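Local coordinates for JSC1_58120g3 ([Leptolyngbya] sp. JSC-1, PDB 6XHH), which binds a linear tetrapyrrole in its GAF domain and probably serves as a far-red-sensing cyanobacteriochrome photoreceptor, at residues Arg37-Lys42 with Gly49-Glu54. Sequence-based numbering, arbitrary orientation.
With M1V (mesobiliverdin IX(alpha)), chain C.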
loop_
_atom_site.group_PDB
_atom_site.type_symbol
_atom_site.label_atom_id
_atom_site.label_comp_id
_atom_site.label_asym_id
_atom_site.label_seq_id
_atom_site.Cartn_x
_atom_site.Cartn_y
_atom_site.Cartn_z
ATOM N N ARG A 37 -6.569 6.513 5.489
ATOM C CA ARG A 37 -5.677 6.965 4.428
ATOM C C ARG A 37 -5.322 5.814 3.513
ATOM O O ARG A 37 -5.093 4.704 3.979
ATOM C CB ARG A 37 -4.382 7.572 4.989
ATOM C CG ARG A 37 -3.708 8.499 4.008
ATOM C CD ARG A 37 -2.268 8.767 4.356
ATOM N NE ARG A 37 -2.059 9.387 5.666
ATOM C CZ ARG A 37 -2.167 10.691 5.918
ATOM N NH1 ARG A 37 -2.508 11.549 4.957
ATOM N NH2 ARG A 37 -1.916 11.143 7.142
ATOM N N VAL A 38 -5.282 6.097 2.215
ATOM C CA VAL A 38 -4.687 5.217 1.214
ATOM C C VAL A 38 -3.747 6.066 0.369
ATOM O O VAL A 38 -4.100 7.178 -0.036
ATOM C CB VAL A 38 -5.749 4.528 0.331
ATOM C CG1 VAL A 38 -5.078 3.651 -0.730
ATOM C CG2 VAL A 38 -6.664 3.683 1.181
ATOM N N THR A 39 -2.550 5.545 0.107
ATOM C CA THR A 39 -1.524 6.286 -0.604
ATOM C C THR A 39 -0.953 5.462 -1.751
ATOM O O THR A 39 -0.878 4.227 -1.696
ATOM C CB THR A 39 -0.343 6.696 0.304
ATOM O OG1 THR A 39 0.301 5.521 0.834
ATOM C CG2 THR A 39 -0.803 7.555 1.440
ATOM N N ILE A 40 -0.505 6.179 -2.775
ATOM C CA ILE A 40 0.360 5.645 -3.814
ATOM C C ILE A 40 1.715 6.307 -3.659
ATOM O O ILE A 40 1.819 7.544 -3.636
ATOM C CB ILE A 40 -0.223 5.880 -5.219
ATOM C CG1 ILE A 40 -1.518 5.077 -5.378
ATOM C CG2 ILE A 40 0.781 5.470 -6.294
ATOM C CD1 ILE A 40 -2.414 5.562 -6.527
ATOM N N TYR A 41 2.748 5.479 -3.536
ATOM C CA TYR A 41 4.109 5.901 -3.251
ATOM C C TYR A 41 5.008 5.356 -4.344
ATOM O O TYR A 41 4.925 4.170 -4.690
ATOM C CB TYR A 41 4.511 5.373 -1.875
ATOM C CG TYR A 41 5.958 5.404 -1.441
ATOM C CD1 TYR A 41 6.823 4.379 -1.798
ATOM C CD2 TYR A 41 6.410 6.368 -0.556
ATOM C CE1 TYR A 41 8.129 4.344 -1.342
ATOM C CE2 TYR A 41 7.725 6.352 -0.084
ATOM C CZ TYR A 41 8.571 5.328 -0.482
ATOM O OH TYR A 41 9.864 5.307 -0.015
ATOM N N LYS A 42 5.827 6.230 -4.911
ATOM C CA LYS A 42 6.685 5.879 -6.031
ATOM C C LYS A 42 8.131 5.720 -5.578
ATOM O O LYS A 42 8.693 6.624 -4.947
ATOM C CB LYS A 42 6.593 6.942 -7.121
ATOM C CG LYS A 42 7.527 6.689 -8.286
ATOM C CD LYS A 42 7.303 7.718 -9.388
ATOM C CE LYS A 42 8.158 7.356 -10.595
ATOM N NZ LYS A 42 7.979 8.251 -11.769
ATOM N N GLY A 49 11.771 6.802 -1.690
ATOM C CA GLY A 49 10.560 7.057 -2.452
ATOM C C GLY A 49 9.761 8.215 -1.897
ATOM O O GLY A 49 10.075 8.778 -0.842
ATOM N N ASP A 50 8.709 8.565 -2.638
ATOM C CA ASP A 50 7.913 9.755 -2.372
ATOM C C ASP A 50 6.426 9.453 -2.508
ATOM O O ASP A 50 6.017 8.637 -3.337
ATOM C CB ASP A 50 8.301 10.888 -3.333
ATOM C CG ASP A 50 9.788 11.177 -3.301
ATOM O OD1 ASP A 50 10.197 11.978 -2.438
ATOM O OD2 ASP A 50 10.544 10.576 -4.101
ATOM N N PHE A 51 5.624 10.104 -1.667
ATOM C CA PHE A 51 4.172 9.993 -1.762
ATOM C C PHE A 51 3.656 10.791 -2.964
ATOM O O PHE A 51 3.835 12.016 -3.023
ATOM C CB PHE A 51 3.522 10.501 -0.476
ATOM C CG PHE A 51 3.806 9.658 0.724
ATOM C CD1 PHE A 51 3.022 8.546 1.005
ATOM C CD2 PHE A 51 4.854 9.973 1.575
ATOM C CE1 PHE A 51 3.273 7.773 2.123
ATOM C CE2 PHE A 51 5.130 9.192 2.687
ATOM C CZ PHE A 51 4.333 8.101 2.973
ATOM N N ILE A 52 2.973 10.119 -3.888
ATOM C CA ILE A 52 2.476 10.747 -5.109
ATOM C C ILE A 52 1.017 11.162 -4.989
ATOM O O ILE A 52 0.642 12.252 -5.425
ATOM C CB ILE A 52 2.669 9.791 -6.303
ATOM C CG1 ILE A 52 4.127 9.372 -6.393
ATOM C CG2 ILE A 52 2.168 10.438 -7.600
ATOM C CD1 ILE A 52 5.069 10.517 -6.542
ATOM N N THR A 53 0.179 10.287 -4.437
ATOM C CA THR A 53 -1.256 10.505 -4.356
ATOM C C THR A 53 -1.778 9.942 -3.047
ATOM O O THR A 53 -1.270 8.936 -2.537
ATOM C CB THR A 53 -1.995 9.842 -5.529
ATOM O OG1 THR A 53 -1.373 10.249 -6.742
ATOM C CG2 THR A 53 -3.453 10.288 -5.571
ATOM N N GLU A 54 -2.815 10.577 -2.513
ATOM C CA GLU A 54 -3.401 10.086 -1.285
ATOM C C GLU A 54 -4.879 10.430 -1.243
ATOM O O GLU A 54 -5.335 11.382 -1.884
ATOM C CB GLU A 54 -2.679 10.670 -0.068
ATOM C CG GLU A 54 -3.011 12.123 0.194
ATOM C CD GLU A 54 -2.052 12.778 1.166
ATOM O OE1 GLU A 54 -1.523 13.869 0.853
ATOM O OE2 GLU A 54 -1.817 12.194 2.247
HETATM O OA M1V C . 12.482 4.598 7.967
HETATM C C1A M1V C . 13.120 3.720 8.529
HETATM N NA M1V C . 12.905 2.410 8.359
HETATM C C2A M1V C . 14.185 3.926 9.429
HETATM C CMA M1V C . 14.723 5.266 9.874
HETATM C C3A M1V C . 14.646 2.678 9.840
HETATM C CAA M1V C . 15.746 2.392 10.790
HETATM C CBA M1V C . 16.888 1.609 10.139
HETATM C C4A M1V C . 13.804 1.681 9.142
HETATM C CHA M1V C . 13.950 0.325 9.263
HETATM C C1B M1V C . 13.210 -0.774 8.636
HETATM C C2B M1V C . 13.488 -2.128 8.955
HETATM C CMB M1V C . 14.516 -2.609 9.951
HETATM C C3B M1V C . 12.648 -2.904 8.214
HETATM C CAB M1V C . 12.573 -4.420 8.227
HETATM C CBB M1V C . 11.301 -4.880 8.959
HETATM C CGB M1V C . 11.397 -4.574 10.437
HETATM O O2B M1V C . 12.225 -5.192 11.151
HETATM O O1B M1V C . 10.665 -3.713 10.975
HETATM N NB M1V C . 12.232 -0.745 7.716
HETATM C C4B M1V C . 11.861 -2.011 7.427
HETATM C CHB M1V C . 10.890 -2.482 6.530
HETATM C C1C M1V C . 9.877 -1.828 5.814
HETATM C C2C M1V C . 8.814 -2.519 5.216
HETATM C CAC M1V C . 8.669 -4.026 5.193
HETATM C CBC M1V C . 9.591 -4.458 4.019
HETATM C CGC M1V C . 10.010 -5.921 4.017
HETATM O O2C M1V C . 9.594 -6.708 4.898
HETATM O O1C M1V C . 10.792 -6.364 3.138
HETATM C C3C M1V C . 8.005 -1.570 4.597
HETATM C CMC M1V C . 6.747 -1.880 3.833
HETATM N NC M1V C . 9.705 -0.480 5.590
HETATM C C4C M1V C . 8.563 -0.299 4.850
HETATM C CHC M1V C . 8.183 1.017 4.460
HETATM C C1D M1V C . 7.025 1.482 3.888
HETATM C C2D M1V C . 6.943 2.464 2.863
HETATM C CMD M1V C . 8.118 3.126 2.184
HETATM N ND M1V C . 5.732 1.136 4.255
HETATM C C4D M1V C . 4.872 1.833 3.483
HETATM O OD M1V C . 3.648 1.734 3.581
HETATM C C3D M1V C . 5.624 2.670 2.599
HETATM C CAD M1V C . 5.068 3.599 1.549
HETATM C CBD M1V C . 4.519 4.839 2.219
HETATM O O HOH W 1 9.514 8.975 -6.090
#
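The beta hairpin of strands 37-43 and 49-56 in the central antiparallel sheet of the GAF domain carries a classic beta bulge, where Ile52 and Thr53 both face Ile40. The carbonyl oxygen Ile40 O accepts two hydrogen bonds, a short one from Ile52 N (2.8 Å) and a longer one from Thr53 N (3.3 Å). The extra residue lets Tyr41 pair with Phe51, and both side chains emerge on the chromophore side of the sheet. There the edge of the Tyr41 ring meets the face of Phe51, the planes at 73° and CD2 of Tyr41 over the centre of the phenyl ring. With CG anti to the backbone N (chi1 167°), the tyrosine ring lies between the backbone at Gly49-Asp50 and the mesobiliverdin, whose CMD methyl is 3.5 Å from Tyr41 CZ. Tyr41 CZ is also 3.3 Å from Gly49 CA, where a side chain would collide with the ring. The Tyr41 hydroxyl is hydrogen-bonded to Trp68 O on strand 67-68, which borders 49-56 on its other side. An alanine in place of Tyr41 would probably open a gap beside the chromophore's D ring and leave the Phe51 face without its edge-on partner. At the other end of the pairing, Arg37 NH1 forms a salt bridge with Glu54 OE2 (2.9 Å), bent as a hydrogen bond and weak, while Arg61 O also accepts from NH1 and Leu63 N donates to OE2.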